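Local coordinates for protein HIT family hydrolase (Legionella pneumophila subsp. pneumophila, PDB 6D6J) that binds zinc and is probably a hydrolase of the histidine triad family, inferred to act through a covalent nucleotidyl-histidine intermediate, at residues B[54-59]-B[102-107]. Residues are numbered along the deposited sequence; the frame is centred on the assembly and turned at random. Where two conformers were deposited one is given.
Sequences IATIND and EVYHIH. With ZN (zinc ion), chain G.
In the conformer given, Ile106 holds CG1 between its backbone N and carbonyl carbon (chi1 60°), and the extended chi2 carries CD1 obliquely across Ile54, 4.1 Å from Ile54 CB, while CG2 lies against the backbone of Thr56. In Thr56, CG2 lies anti to the carbonyl carbon and meets the edge of the Tyr104 ring near its plane, 3.7 Å from Tyr104 CD2. The loop between strand 44-50 and helix 62-81 thus packs on the loop from strand 89-95 to strand 108-112, which leads into the triad motif. Two backbone contacts converge on Ile54 O: Ile106 N donates a 2.8 Å hydrogen bond, and His105 CA adds a CA-H...O contact. A reciprocal one runs from Ala55 CA to O of Tyr104, the central residue of an inverse gamma turn. Thr56 OG1 donates to Asp59 OD1 from above the carboxylate plane. His105 ND1 binds zinc at 2.1 Å, with Cys11, Cys14 and His53 completing the site, and its NE2 is hydrogen-bonded to Pro50 O. His107, the predicted nucleotidylated histidine, bonds through ND1 to His105 O (2.7 Å, 167°), nearly in its ring plane. This bond helps hold the ring's rotation and leaves NE2 for the predicted tele-linked intermediate, consistent with HIT chemistry.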
loop_
_atom_site.group_PDB
_atom_site.type_symbol
_atom_site.label_atom_id
_atom_site.label_comp_id
_atom_site.label_asym_id
_atom_site.label_seq_id
_atom_site.Cartn_x
_atom_site.Cartn_y
_atom_site.Cartn_z
ATOM N N ILE B 54 8.769 -0.654 13.721
ATOM C CA ILE B 54 7.329 -0.614 13.948
ATOM C C ILE B 54 6.823 -1.960 13.458
ATOM O O ILE B 54 7.109 -2.342 12.321
ATOM C CB ILE B 54 6.658 0.534 13.166
ATOM C CG1 ILE B 54 7.275 1.902 13.515
ATOM C CG2 ILE B 54 5.162 0.513 13.426
ATOM C CD1 ILE B 54 6.788 3.035 12.605
ATOM N N ALA B 55 6.088 -2.689 14.303
ATOM C CA ALA B 55 5.823 -4.096 14.005
ATOM C C ALA B 55 4.840 -4.279 12.852
ATOM O O ALA B 55 5.083 -5.088 11.950
ATOM C CB ALA B 55 5.304 -4.835 15.239
ATOM N N THR B 56 3.692 -3.596 12.907
ATOM C CA THR B 56 2.643 -3.741 11.897
ATOM C C THR B 56 2.020 -2.382 11.605
ATOM O O THR B 56 2.191 -1.419 12.359
ATOM C CB THR B 56 1.503 -4.683 12.332
ATOM O OG1 THR B 56 0.660 -4.008 13.273
ATOM C CG2 THR B 56 2.021 -5.994 12.922
ATOM N N ILE B 57 1.236 -2.324 10.522
ATOM C CA ILE B 57 0.495 -1.101 10.216
ATOM C C ILE B 57 -0.406 -0.707 11.377
ATOM O O ILE B 57 -0.659 0.483 11.589
ATOM C CB ILE B 57 -0.315 -1.295 8.914
ATOM C CG1 ILE B 57 0.622 -1.489 7.705
ATOM C CG2 ILE B 57 -1.308 -0.149 8.683
ATOM C CD1 ILE B 57 1.471 -0.269 7.339
ATOM N N ASN B 58 -0.918 -1.684 12.139
ATOM C CA ASN B 58 -1.793 -1.349 13.262
ATOM C C ASN B 58 -1.081 -0.532 14.328
ATOM O O ASN B 58 -1.748 0.115 15.142
ATOM C CB ASN B 58 -2.347 -2.610 13.929
ATOM C CG ASN B 58 -3.192 -3.438 13.003
ATOM O OD1 ASN B 58 -3.872 -2.917 12.125
ATOM N ND2 ASN B 58 -3.144 -4.746 13.181
ATOM N N ASP B 59 0.247 -0.559 14.344
ATOM C CA ASP B 59 1.047 0.139 15.336
ATOM C C ASP B 59 1.492 1.512 14.868
ATOM O O ASP B 59 2.234 2.178 15.595
ATOM C CB ASP B 59 2.235 -0.731 15.726
ATOM C CG ASP B 59 1.791 -2.111 16.140
ATOM O OD1 ASP B 59 2.155 -3.113 15.467
ATOM O OD2 ASP B 59 0.980 -2.182 17.084
ATOM N N GLU B 102 5.006 -11.901 7.457
ATOM C CA GLU B 102 5.854 -12.858 8.171
ATOM C C GLU B 102 6.926 -12.194 9.015
ATOM O O GLU B 102 7.280 -12.709 10.088
ATOM C CB GLU B 102 6.528 -13.813 7.175
ATOM N N VAL B 103 7.470 -11.069 8.556
ATOM C CA VAL B 103 8.475 -10.311 9.287
ATOM C C VAL B 103 7.757 -9.147 9.943
ATOM O O VAL B 103 7.098 -8.343 9.261
ATOM C CB VAL B 103 9.600 -9.819 8.360
ATOM C CG1 VAL B 103 10.586 -8.955 9.137
ATOM C CG2 VAL B 103 10.328 -10.995 7.737
ATOM N N TYR B 104 7.892 -9.047 11.266
ATOM C CA TYR B 104 7.141 -8.075 12.064
ATOM C C TYR B 104 7.905 -6.751 12.216
ATOM O O TYR B 104 8.205 -6.261 13.301
ATOM C CB TYR B 104 6.642 -8.704 13.374
ATOM C CG TYR B 104 5.460 -9.576 13.039
ATOM C CD1 TYR B 104 5.624 -10.889 12.616
ATOM C CD2 TYR B 104 4.183 -9.037 12.998
ATOM C CE1 TYR B 104 4.528 -11.652 12.216
ATOM C CE2 TYR B 104 3.102 -9.776 12.621
ATOM C CZ TYR B 104 3.265 -11.081 12.235
ATOM O OH TYR B 104 2.154 -11.794 11.848
ATOM N N HIS B 105 8.193 -6.161 11.050
ATOM C CA HIS B 105 8.731 -4.809 10.904
ATOM C C HIS B 105 8.101 -4.311 9.613
ATOM O O HIS B 105 8.221 -4.980 8.583
ATOM C CB HIS B 105 10.256 -4.891 10.788
ATOM C CG HIS B 105 10.958 -3.567 10.670
ATOM N ND1 HIS B 105 12.042 -3.234 11.463
ATOM C CD2 HIS B 105 10.793 -2.534 9.806
ATOM C CE1 HIS B 105 12.498 -2.045 11.100
ATOM N NE2 HIS B 105 11.770 -1.606 10.087
ATOM N N ILE B 106 7.389 -3.178 9.661
ATOM C CA ILE B 106 6.587 -2.790 8.506
ATOM C C ILE B 106 7.451 -2.670 7.254
ATOM O O ILE B 106 8.615 -2.243 7.290
ATOM C CB ILE B 106 5.721 -1.540 8.750
ATOM C CG1 ILE B 106 6.564 -0.324 9.114
ATOM C CG2 ILE B 106 4.698 -1.798 9.824
ATOM C CD1 ILE B 106 5.740 0.952 9.183
ATOM N N HIS B 107 6.858 -3.058 6.128
ATOM C CA HIS B 107 7.549 -3.026 4.849
ATOM C C HIS B 107 6.519 -2.870 3.748
ATOM O O HIS B 107 5.491 -3.546 3.737
ATOM C CB HIS B 107 8.405 -4.282 4.617
ATOM C CG HIS B 107 7.698 -5.576 4.895
ATOM N ND1 HIS B 107 7.437 -6.017 6.175
ATOM C CD2 HIS B 107 7.277 -6.559 4.065
ATOM C CE1 HIS B 107 6.852 -7.201 6.122
ATOM N NE2 HIS B 107 6.734 -7.551 4.853
HETATM ZN ZN ZN G . 12.769 -4.233 13.144
#